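Local coordinates for protein ribonucleoside-diphosphate reductase, alpha chain (Actinobacillus ureae ATCC 25976, PDB 6DQX) that probably reduces ribonucleoside diphosphates to deoxyribonucleotides as the catalytic alpha subunit of a class Id ribonucleotide reductase, at residues A182-I187 with L274-M279; E194-H199 with G244-F249; I414-S419 with S549-Y554; P429-F434 with Q520-M525. One frame throughout, in Å; residues are numbered along the deposited sequence.

Contact 1 (A182-I187 with L274-M279); sequences AGYIDI and LCTEIM. With EDO (1,2-ethanediol), chain G.
A strand of the reductase barrel meets what is probably its finger loop at this contact: Ala182 and Tyr184 of strand 181-186 are touched by Leu274 and Thr276 of the irregular run 274-279. The backbones come closest at the start of both segments, with Ala182 CA 5.2 Å from Leu274 CA. The first side-chain bond of Leu274 points away from the strand, but CG lies trans to the backbone N (chi1 -176°) and one methyl of the fork bends back. That methyl, CD1, ends 3.8 Å from Ala182 N and also touches the methyl of Ala182, CD1 to CB being 4.0 Å.

The loop sits between helix 260-264 and strand 288-296, and its Asn-Leu-Cys-Thr-Glu sequence is consistent with the finger loop of ribonucleotide reductases, which projects into the ten-stranded alpha/beta barrel and brings a cysteine to the substrate site. Strand 181-186 supplies part of the surrounding wall, running parallel between strands 134-137 and 209-213.

Tyr184 reaches the loop with the far end of its ring. Its OH lies 3.7 Å from Thr276 CG2, while the same hydroxyl is hydrogen-bonded to the carbonyl O of Asn273. Thr276 turns its methyl to the tyrosine and its hydroxyl back on its own loop, donating from OG1 to Cys275 O at 2.6 Å; the donor stands 26° off the carbonyl plane. Tyr247 and Phe249 of strand 247-249 pack beside the Tyr184 ring. Just past the far end of the strand, 1,2-ethanediol, probably from the crystallisation liquor, donates from O2 to Ile187 O at 3.0 Å.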
# COMPACT_ATOMS: atom_id res chain seq x y z
N ALA A 182 -12.81 0.31 -7.18
CA ALA A 182 -13.85 -0.66 -6.89
C ALA A 182 -13.29 -2.04 -6.79
O ALA A 182 -12.59 -2.52 -7.70
CB ALA A 182 -14.94 -0.63 -7.96
N GLY A 183 -13.60 -2.71 -5.69
CA GLY A 183 -13.22 -4.11 -5.51
C GLY A 183 -14.39 -5.03 -5.76
O GLY A 183 -15.50 -4.71 -5.37
N TYR A 184 -14.15 -6.16 -6.40
CA TYR A 184 -15.18 -7.18 -6.65
C TYR A 184 -14.93 -8.48 -5.89
O TYR A 184 -13.82 -9.02 -5.92
CB TYR A 184 -15.27 -7.46 -8.14
CG TYR A 184 -15.93 -6.35 -8.93
CD1 TYR A 184 -15.23 -5.19 -9.27
CD2 TYR A 184 -17.24 -6.47 -9.36
CE1 TYR A 184 -15.83 -4.18 -10.01
CE2 TYR A 184 -17.85 -5.47 -10.11
CZ TYR A 184 -17.15 -4.35 -10.43
OH TYR A 184 -17.74 -3.37 -11.17
N ILE A 185 -16.00 -9.01 -5.28
CA ILE A 185 -15.96 -10.24 -4.48
C ILE A 185 -17.16 -11.13 -4.89
O ILE A 185 -18.26 -10.61 -5.14
CB ILE A 185 -15.97 -9.87 -2.96
CG1 ILE A 185 -15.61 -11.06 -2.08
CG2 ILE A 185 -17.28 -9.24 -2.53
CD1 ILE A 185 -14.16 -11.45 -2.15
N ASP A 186 -16.96 -12.44 -4.94
CA ASP A 186 -18.07 -13.36 -5.29
C ASP A 186 -19.01 -13.50 -4.09
O ASP A 186 -18.56 -13.49 -2.93
CB ASP A 186 -17.53 -14.69 -5.71
CG ASP A 186 -16.55 -14.57 -6.87
OD1 ASP A 186 -16.96 -14.59 -8.06
OD2 ASP A 186 -15.35 -14.37 -6.57
N ILE A 187 -20.32 -13.60 -4.37
CA ILE A 187 -21.33 -13.72 -3.29
C ILE A 187 -21.16 -15.01 -2.48
O ILE A 187 -21.57 -15.05 -1.31
CB ILE A 187 -22.78 -13.61 -3.85
CG1 ILE A 187 -23.77 -13.26 -2.71
CG2 ILE A 187 -23.15 -14.84 -4.65
CD1 ILE A 187 -25.12 -12.79 -3.18
N LEU A 274 -14.76 0.21 -12.51
CA LEU A 274 -15.30 1.17 -11.56
C LEU A 274 -16.78 1.51 -11.82
O LEU A 274 -17.54 1.71 -10.88
CB LEU A 274 -14.47 2.45 -11.61
CG LEU A 274 -14.82 3.56 -10.64
CD1 LEU A 274 -14.49 3.10 -9.23
CD2 LEU A 274 -14.01 4.81 -10.98
N CYS A 275 -17.18 1.59 -13.10
CA CYS A 275 -18.53 2.02 -13.48
C CYS A 275 -19.48 0.93 -13.99
O CYS A 275 -20.64 1.23 -14.27
CB CYS A 275 -18.43 3.15 -14.50
SG CYS A 275 -17.57 4.60 -13.82
N THR A 276 -19.00 -0.32 -14.02
CA THR A 276 -19.74 -1.57 -14.28
C THR A 276 -20.09 -1.85 -15.75
O THR A 276 -20.78 -2.84 -16.02
CB THR A 276 -21.03 -1.78 -13.43
OG1 THR A 276 -22.10 -0.95 -13.93
CG2 THR A 276 -20.81 -1.46 -11.96
N GLU A 277 -19.56 -1.07 -16.69
CA GLU A 277 -19.85 -1.29 -18.12
C GLU A 277 -18.80 -2.16 -18.83
O GLU A 277 -19.04 -2.65 -19.94
CB GLU A 277 -19.95 0.05 -18.85
CG GLU A 277 -18.65 0.66 -19.39
CD GLU A 277 -17.84 1.47 -18.39
OE1 GLU A 277 -18.15 1.44 -17.19
OE2 GLU A 277 -16.92 2.19 -18.82
N ILE A 278 -17.62 -2.32 -18.22
CA ILE A 278 -16.54 -3.06 -18.88
C ILE A 278 -16.69 -4.55 -18.63
O ILE A 278 -17.09 -4.97 -17.54
CB ILE A 278 -15.16 -2.54 -18.41
CG1 ILE A 278 -15.02 -1.05 -18.81
CG2 ILE A 278 -14.02 -3.37 -18.98
CD1 ILE A 278 -14.93 -0.79 -20.30
N MET A 279 -16.35 -5.35 -19.64
CA MET A 279 -16.46 -6.83 -19.58
C MET A 279 -15.25 -7.42 -20.28
O MET A 279 -15.34 -7.89 -21.42
CB MET A 279 -17.77 -7.32 -20.23
CG MET A 279 -19.02 -6.71 -19.61
SD MET A 279 -19.37 -7.50 -18.06
CE MET A 279 -20.28 -6.26 -17.15
C1 EDO G . -23.37 -18.93 0.22
O1 EDO G . -23.18 -19.82 -0.88
C2 EDO G . -22.33 -17.83 0.04
O2 EDO G . -22.10 -16.84 1.07

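Contact 2 (E194-H199 with G244-F249); sequences EWLDIH and GIPYLF. With EDO (1,2-ethanediol), chain I.
With CG1 of Ile245 in the crowded position between backbone N and carbonyl carbon (chi1 73°), and CG of His199 trans to the carbonyl carbon (chi1 -66°), the two side chains are sent toward each other and cross at about a right angle. The terminal methyl of Ile245 makes the touch: CD1 is 3.7 Å from His199 CE1 and 3.9 Å from His199 ND1. The far nitrogen of the imidazole, NE2, is hydrogen-bonded to the carbonyl O of Met208, which ties the ring's position to the residue just before strand 209-213. A looser apolar contact follows, Leu196 CD2 to Pro246 CG at 4.5 Å.

In the barrel, strand 247-249 follows strand 209-213 through helices 216-223 and 227-243, a beta-alpha-beta crossover between parallel neighbours. Gly244, the first residue past the second helix, has positive phi, and a cis peptide before Pro246 bends the chain into the strand. On the other side, helix 192-195 runs into a type I turn from Trp195 to Ile198, closed by Ile198 N to Trp195 O at 3.0 Å. Tyr210 of strand 209-213 packs against Leu196, Ile245 and Pro246.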
# COMPACT_ATOMS: atom_id res chain seq x y z
N GLU A 194 -18.15 -9.87 5.60
CA GLU A 194 -17.31 -8.72 5.92
C GLU A 194 -17.44 -7.62 4.87
O GLU A 194 -17.47 -6.46 5.20
CB GLU A 194 -15.83 -9.11 6.05
CG GLU A 194 -15.52 -10.04 7.21
CD GLU A 194 -14.04 -10.26 7.35
OE1 GLU A 194 -13.56 -11.39 7.09
OE2 GLU A 194 -13.34 -9.28 7.68
N TRP A 195 -17.48 -8.00 3.60
CA TRP A 195 -17.63 -7.02 2.51
C TRP A 195 -18.98 -6.30 2.55
O TRP A 195 -19.05 -5.11 2.29
CB TRP A 195 -17.46 -7.71 1.15
CG TRP A 195 -16.04 -8.06 0.83
CD1 TRP A 195 -15.31 -9.09 1.34
CD2 TRP A 195 -15.19 -7.38 -0.09
NE1 TRP A 195 -14.05 -9.11 0.77
CE2 TRP A 195 -13.95 -8.06 -0.10
CE3 TRP A 195 -15.34 -6.25 -0.91
CZ2 TRP A 195 -12.87 -7.66 -0.90
CZ3 TRP A 195 -14.27 -5.85 -1.72
CH2 TRP A 195 -13.04 -6.54 -1.68
N LEU A 196 -20.04 -7.01 2.94
CA LEU A 196 -21.38 -6.40 3.04
C LEU A 196 -21.55 -5.28 4.09
O LEU A 196 -22.56 -4.58 4.06
CB LEU A 196 -22.47 -7.47 3.21
CG LEU A 196 -22.79 -8.32 1.98
CD1 LEU A 196 -23.91 -9.30 2.28
CD2 LEU A 196 -23.18 -7.47 0.77
N ASP A 197 -20.57 -5.11 4.99
CA ASP A 197 -20.54 -3.97 5.92
C ASP A 197 -19.65 -2.81 5.50
O ASP A 197 -19.51 -1.85 6.23
CB ASP A 197 -20.18 -4.46 7.34
CG ASP A 197 -21.29 -5.30 7.96
OD1 ASP A 197 -22.45 -5.18 7.55
OD2 ASP A 197 -20.99 -6.11 8.85
N ILE A 198 -19.07 -2.88 4.29
CA ILE A 198 -18.34 -1.75 3.73
C ILE A 198 -19.24 -0.49 3.76
O ILE A 198 -20.42 -0.60 3.49
CB ILE A 198 -17.87 -2.07 2.28
CG1 ILE A 198 -16.63 -2.97 2.35
CG2 ILE A 198 -17.58 -0.80 1.50
CD1 ILE A 198 -16.09 -3.46 1.02
N HIS A 199 -18.66 0.65 4.11
CA HIS A 199 -19.36 1.96 4.25
C HIS A 199 -20.23 2.16 5.54
O HIS A 199 -20.65 3.29 5.81
CB HIS A 199 -20.18 2.33 2.99
CG HIS A 199 -19.34 2.59 1.77
ND1 HIS A 199 -19.86 3.15 0.63
CD2 HIS A 199 -18.02 2.39 1.53
CE1 HIS A 199 -18.90 3.26 -0.28
NE2 HIS A 199 -17.78 2.80 0.24
N GLY A 244 -26.88 2.62 -2.18
CA GLY A 244 -26.77 2.57 -3.63
C GLY A 244 -25.96 1.37 -4.11
O GLY A 244 -26.15 0.93 -5.24
N ILE A 245 -25.09 0.84 -3.25
CA ILE A 245 -24.17 -0.23 -3.60
C ILE A 245 -24.39 -1.39 -2.62
O ILE A 245 -25.09 -1.21 -1.60
CB ILE A 245 -22.72 0.32 -3.64
CG1 ILE A 245 -22.19 0.60 -2.21
CG2 ILE A 245 -22.64 1.54 -4.52
CD1 ILE A 245 -20.68 0.55 -2.14
N PRO A 246 -23.80 -2.57 -2.85
CA PRO A 246 -22.81 -2.87 -3.92
C PRO A 246 -23.36 -2.82 -5.34
O PRO A 246 -24.53 -3.03 -5.55
CB PRO A 246 -22.43 -4.32 -3.62
CG PRO A 246 -23.60 -4.90 -2.89
CD PRO A 246 -24.17 -3.77 -2.08
N TYR A 247 -22.46 -2.64 -6.29
CA TYR A 247 -22.74 -3.01 -7.69
C TYR A 247 -23.01 -4.51 -7.80
O TYR A 247 -22.55 -5.32 -6.99
CB TYR A 247 -21.54 -2.64 -8.61
CG TYR A 247 -20.96 -1.25 -8.37
CD1 TYR A 247 -21.78 -0.20 -8.01
CD2 TYR A 247 -19.59 -1.00 -8.54
CE1 TYR A 247 -21.28 1.06 -7.81
CE2 TYR A 247 -19.08 0.28 -8.33
CZ TYR A 247 -19.93 1.30 -7.95
OH TYR A 247 -19.47 2.59 -7.73
N LEU A 248 -23.81 -4.89 -8.80
CA LEU A 248 -24.05 -6.28 -9.10
C LEU A 248 -23.34 -6.65 -10.39
O LEU A 248 -23.45 -5.94 -11.38
CB LEU A 248 -25.54 -6.54 -9.22
CG LEU A 248 -26.29 -6.29 -7.90
CD1 LEU A 248 -27.78 -6.32 -8.16
CD2 LEU A 248 -25.89 -7.33 -6.87
N PHE A 249 -22.61 -7.77 -10.35
CA PHE A 249 -21.94 -8.31 -11.54
C PHE A 249 -22.50 -9.71 -11.73
O PHE A 249 -22.24 -10.63 -10.94
CB PHE A 249 -20.43 -8.28 -11.36
CG PHE A 249 -19.65 -8.91 -12.47
CD1 PHE A 249 -19.56 -8.31 -13.71
CD2 PHE A 249 -18.99 -10.11 -12.28
CE1 PHE A 249 -18.82 -8.90 -14.74
CE2 PHE A 249 -18.26 -10.71 -13.29
CZ PHE A 249 -18.19 -10.10 -14.53
C1 EDO I . -18.20 -6.57 10.21
O1 EDO I . -18.67 -7.50 9.22
C2 EDO I . -18.05 -7.32 11.52
O2 EDO I . -16.86 -8.12 11.41

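Contact 3 (I414-S419 with S549-Y554); sequences IAPTKS and SIYYQY
Pro416 and Tyr551 mark the nearest approach of the two backbones, their CA atoms still 9.8 Å apart, so side chains alone bridge the gap. Segment 414-419 is extended until Thr417, the N-cap residue of helix 418-423. Segment 549-554 is a strand broken in its middle, where Tyr551 takes an unusual psi of -115°.

The Tyr551 ring, its CG trans to the backbone N (chi1 -165°), stretches across to the proline. Pro416 CG rests 3.8 Å from Tyr551 CE2, the pyrrolidine set roughly perpendicular to the tyrosine side chain. The next residue covers one face of the same ring: Tyr552 CD2 stands 3.7 Å above the centre of the Tyr551 ring, and the Tyr551 hydroxyl lies in the plane of the Tyr552 ring at its edge. Tyr551 and Tyr552 probably correspond to the tyrosine pair that relays the radical to the active-site cysteine in class I reductases. Farther along, Lys418 NZ and Tyr554 OH come to 4.3 Å, too long for a hydrogen bond; the ammonium has its stronger partner in Glu432.

Strand 549-554 runs antiparallel to strand 247-249 on one side and parallel to strand 524-525 on the other. Helix 532-544 packs on Ile550 and Gln553, while Thr417 touches strands 288-296 and 347-351.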
# COMPACT_ATOMS: atom_id res chain seq x y z
N ILE A 414 -21.31 0.78 -22.72
CA ILE A 414 -22.12 1.98 -22.43
C ILE A 414 -21.79 2.53 -21.05
O ILE A 414 -22.43 2.20 -20.05
CB ILE A 414 -23.65 1.71 -22.60
CG1 ILE A 414 -23.94 1.01 -23.93
CG2 ILE A 414 -24.45 3.00 -22.43
CD1 ILE A 414 -23.41 1.70 -25.16
N ALA A 415 -20.76 3.36 -21.02
CA ALA A 415 -20.34 4.05 -19.80
C ALA A 415 -21.30 5.19 -19.37
O ALA A 415 -22.08 5.71 -20.17
CB ALA A 415 -18.95 4.60 -20.00
N PRO A 416 -21.18 5.63 -18.10
CA PRO A 416 -21.91 6.82 -17.68
C PRO A 416 -21.30 8.04 -18.37
O PRO A 416 -20.13 8.02 -18.74
CB PRO A 416 -21.63 6.88 -16.16
CG PRO A 416 -21.07 5.54 -15.81
CD PRO A 416 -20.32 5.12 -17.01
N THR A 417 -22.08 9.07 -18.62
CA THR A 417 -21.56 10.22 -19.39
C THR A 417 -22.02 11.56 -18.79
O THR A 417 -22.29 12.50 -19.52
CB THR A 417 -21.99 10.18 -20.89
OG1 THR A 417 -23.39 10.36 -20.98
CG2 THR A 417 -21.59 8.91 -21.58
N LYS A 418 -22.07 11.67 -17.46
CA LYS A 418 -22.69 12.87 -16.85
C LYS A 418 -21.97 14.16 -17.27
O LYS A 418 -22.61 15.09 -17.77
CB LYS A 418 -22.78 12.75 -15.33
CG LYS A 418 -23.66 11.60 -14.83
CD LYS A 418 -25.14 11.80 -15.08
CE LYS A 418 -25.94 10.50 -14.92
NZ LYS A 418 -26.07 9.99 -13.53
N SER A 419 -20.65 14.21 -17.14
CA SER A 419 -19.90 15.40 -17.54
C SER A 419 -19.83 15.54 -19.05
O SER A 419 -19.94 16.65 -19.60
CB SER A 419 -18.49 15.39 -16.94
OG SER A 419 -18.59 15.35 -15.52
N SER A 549 -24.64 -6.52 -15.53
CA SER A 549 -24.39 -5.74 -14.31
C SER A 549 -25.53 -4.80 -13.98
O SER A 549 -26.40 -4.53 -14.83
CB SER A 549 -23.08 -4.93 -14.44
OG SER A 549 -23.16 -4.00 -15.51
N ILE A 550 -25.54 -4.34 -12.75
CA ILE A 550 -26.33 -3.20 -12.31
C ILE A 550 -25.36 -2.28 -11.55
O ILE A 550 -24.50 -2.76 -10.81
CB ILE A 550 -27.50 -3.60 -11.37
CG1 ILE A 550 -28.58 -4.39 -12.12
CG2 ILE A 550 -28.12 -2.37 -10.73
CD1 ILE A 550 -29.38 -3.58 -13.12
N TYR A 551 -25.53 -0.98 -11.73
CA TYR A 551 -24.67 0.04 -11.14
C TYR A 551 -25.29 0.55 -9.81
O TYR A 551 -25.35 -0.24 -8.89
CB TYR A 551 -24.42 1.13 -12.17
CG TYR A 551 -23.28 2.12 -11.94
CD1 TYR A 551 -22.20 1.83 -11.11
CD2 TYR A 551 -23.29 3.34 -12.60
CE1 TYR A 551 -21.17 2.75 -10.95
CE2 TYR A 551 -22.27 4.24 -12.46
CZ TYR A 551 -21.23 3.95 -11.62
OH TYR A 551 -20.24 4.87 -11.49
N TYR A 552 -25.71 1.81 -9.71
CA TYR A 552 -26.30 2.37 -8.47
C TYR A 552 -27.81 2.21 -8.39
O TYR A 552 -28.50 2.32 -9.39
CB TYR A 552 -26.06 3.90 -8.39
CG TYR A 552 -24.73 4.31 -7.85
CD1 TYR A 552 -24.55 4.51 -6.47
CD2 TYR A 552 -23.64 4.53 -8.71
CE1 TYR A 552 -23.32 4.91 -5.97
CE2 TYR A 552 -22.39 4.92 -8.22
CZ TYR A 552 -22.23 5.10 -6.85
OH TYR A 552 -20.99 5.49 -6.37
N GLN A 553 -28.32 2.03 -7.17
CA GLN A 553 -29.74 2.17 -6.92
C GLN A 553 -29.88 3.50 -6.24
O GLN A 553 -29.42 3.67 -5.10
CB GLN A 553 -30.24 1.04 -6.03
CG GLN A 553 -31.73 1.06 -5.75
CD GLN A 553 -32.14 0.06 -4.70
OE1 GLN A 553 -31.82 -1.14 -4.80
NE2 GLN A 553 -32.89 0.53 -3.70
N TYR A 554 -30.42 4.47 -6.98
CA TYR A 554 -30.69 5.79 -6.45
C TYR A 554 -32.01 5.79 -5.71
O TYR A 554 -32.88 4.94 -5.92
CB TYR A 554 -30.72 6.84 -7.55
CG TYR A 554 -29.38 7.11 -8.17
CD1 TYR A 554 -28.27 7.43 -7.38
CD2 TYR A 554 -29.20 7.08 -9.57
CE1 TYR A 554 -27.03 7.69 -7.94
CE2 TYR A 554 -27.96 7.35 -10.14
CZ TYR A 554 -26.88 7.64 -9.31
OH TYR A 554 -25.63 7.91 -9.83

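Contact 4 (P429-F434 with Q520-M525); sequences PSVEPF and QSINIM
Glu432 OE2 accepts the side-chain N-H of Asn523, ND2 to OE2 at 2.8 Å with an N-H...O angle of 157°. The donor arrives on the syn side of the carboxylate, somewhat out of its plane, while OE2 lies close to the amide plane of Asn523; the two flat groups are turned 57° against each other. Glu432 reaches this far because CG is trans to the backbone N and the chain stays extended beyond it. A water donates to the same oxygen at 2.7 Å from Glu432 OE2, donates also to Ser521 O at 2.9 Å, and accepts from Asn523 N at 2.9 Å. Two donors thus grip OE2, and the salt bridge from Lys418 NZ to Glu432 OE1 would further favour a charged carboxylate. Beside this polar link, Val431 CG2 touches Ile522 CD1 at 3.8 Å.

Within the barrel, segment 520-525 leads into strand 524-525, which pairs in parallel with strand 549-554. Asn523 is held by its other amide atom as well: OD1 is hydrogen-bonded to Tyr552 N, which helps to orient the amide toward Glu432. On the opposing loop, a type II' turn from Pro429 to Glu432 presents Val431 and Glu432; it is closed by Glu432 N to Pro429 O at 2.8 Å. Farther out, helix 353-359 backs Val431 through Trp353, and helix 502-513 packs on Ile522 through Val505 and Ala509.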
# COMPACT_ATOMS: atom_id res chain seq x y z
N PRO A 429 -27.90 11.87 -20.28
CA PRO A 429 -26.74 11.00 -20.01
C PRO A 429 -26.89 9.57 -20.49
O PRO A 429 -27.92 8.97 -20.28
CB PRO A 429 -26.63 11.05 -18.49
CG PRO A 429 -27.99 11.37 -18.01
CD PRO A 429 -28.75 12.05 -19.09
N SER A 430 -25.87 9.05 -21.20
CA SER A 430 -25.84 7.68 -21.71
C SER A 430 -27.21 7.23 -22.20
O SER A 430 -27.78 7.87 -23.09
CB SER A 430 -25.16 6.65 -20.75
OG SER A 430 -25.95 6.37 -19.62
N VAL A 431 -27.74 6.15 -21.64
CA VAL A 431 -29.07 5.63 -21.98
C VAL A 431 -30.07 5.93 -20.87
O VAL A 431 -31.15 5.39 -20.83
CB VAL A 431 -29.04 4.10 -22.25
CG1 VAL A 431 -28.28 3.82 -23.54
CG2 VAL A 431 -28.40 3.31 -21.10
N GLU A 432 -29.70 6.80 -19.95
CA GLU A 432 -30.50 7.06 -18.76
C GLU A 432 -31.55 8.13 -19.08
O GLU A 432 -31.30 9.04 -19.86
CB GLU A 432 -29.52 7.55 -17.67
CG GLU A 432 -29.87 7.28 -16.24
CD GLU A 432 -28.71 7.62 -15.31
OE1 GLU A 432 -28.69 8.76 -14.84
OE2 GLU A 432 -27.83 6.77 -15.07
N PRO A 433 -32.75 8.05 -18.45
CA PRO A 433 -33.65 9.18 -18.58
C PRO A 433 -33.07 10.43 -17.93
O PRO A 433 -32.32 10.33 -16.95
CB PRO A 433 -34.91 8.72 -17.82
CG PRO A 433 -34.81 7.23 -17.73
CD PRO A 433 -33.34 6.96 -17.65
N PHE A 434 -33.41 11.59 -18.47
CA PHE A 434 -33.25 12.85 -17.77
C PHE A 434 -33.79 12.76 -16.36
O PHE A 434 -34.87 12.23 -16.14
CB PHE A 434 -33.98 13.98 -18.48
CG PHE A 434 -33.25 14.57 -19.64
CD1 PHE A 434 -32.01 15.18 -19.48
CD2 PHE A 434 -33.84 14.61 -20.90
CE1 PHE A 434 -31.36 15.77 -20.55
CE2 PHE A 434 -33.19 15.20 -21.98
CZ PHE A 434 -31.95 15.80 -21.80
N GLN A 520 -23.08 -2.43 -19.88
CA GLN A 520 -23.79 -1.20 -19.79
C GLN A 520 -23.92 -0.76 -18.33
O GLN A 520 -24.32 -1.56 -17.50
CB GLN A 520 -25.23 -1.35 -20.35
CG GLN A 520 -25.34 -1.88 -21.76
CD GLN A 520 -26.80 -2.09 -22.11
OE1 GLN A 520 -27.58 -1.13 -22.11
NE2 GLN A 520 -27.20 -3.34 -22.32
N SER A 521 -23.58 0.50 -18.04
CA SER A 521 -23.77 1.06 -16.68
C SER A 521 -25.21 1.46 -16.51
O SER A 521 -25.63 2.47 -17.06
CB SER A 521 -22.87 2.28 -16.45
OG SER A 521 -21.55 1.93 -16.78
N ILE A 522 -25.95 0.66 -15.77
CA ILE A 522 -27.36 0.83 -15.63
C ILE A 522 -27.70 1.17 -14.18
O ILE A 522 -27.59 0.31 -13.29
CB ILE A 522 -28.12 -0.41 -16.11
CG1 ILE A 522 -27.82 -0.64 -17.60
CG2 ILE A 522 -29.62 -0.30 -15.77
CD1 ILE A 522 -28.39 0.40 -18.58
N ASN A 523 -28.13 2.40 -14.02
CA ASN A 523 -28.71 2.90 -12.75
C ASN A 523 -30.22 2.73 -12.76
O ASN A 523 -30.85 2.73 -13.81
CB ASN A 523 -28.37 4.39 -12.58
CG ASN A 523 -26.88 4.65 -12.38
OD1 ASN A 523 -26.23 3.91 -11.66
ND2 ASN A 523 -26.35 5.70 -13.01
N ILE A 524 -30.80 2.60 -11.57
CA ILE A 524 -32.25 2.65 -11.42
C ILE A 524 -32.56 3.61 -10.28
O ILE A 524 -31.67 3.92 -9.47
CB ILE A 524 -32.89 1.26 -11.16
CG1 ILE A 524 -32.37 0.63 -9.87
CG2 ILE A 524 -32.65 0.31 -12.32
CD1 ILE A 524 -33.16 -0.60 -9.45
N MET A 525 -33.80 4.06 -10.23
CA MET A 525 -34.25 5.01 -9.23
C MET A 525 -35.53 4.47 -8.63
O MET A 525 -36.50 4.19 -9.36
CB MET A 525 -34.48 6.37 -9.85
CG MET A 525 -34.60 7.48 -8.82
SD MET A 525 -34.72 9.10 -9.58
CE MET A 525 -33.00 9.55 -9.81
O HOH W 1 -27.78 4.27 -16.21

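Residues 274-279 of contact 1 join all four contacts. Toward contact 2, Thr276 CG2 packs 3.6 Å from Tyr247 CG; toward contact 3, Thr276 O probably accepts from Ser549 OG at 2.7 Å, and Cys275 SG lies 3.5 Å from Tyr551 OH. Toward contact 4, Ser521 OG is probably bonded to Cys275 O at 2.8 Å. Strand pairing links contacts 2 and 3, with Leu248 O 3.0 Å from Ile550 N, and contacts 3 and 4, whose centres are about 6 Å apart. Contacts 2 and 4 do not touch, their centres being about 20 Å apart. If 274-279 is the finger loop, contacts 1 and 3 probably adjoin the active site.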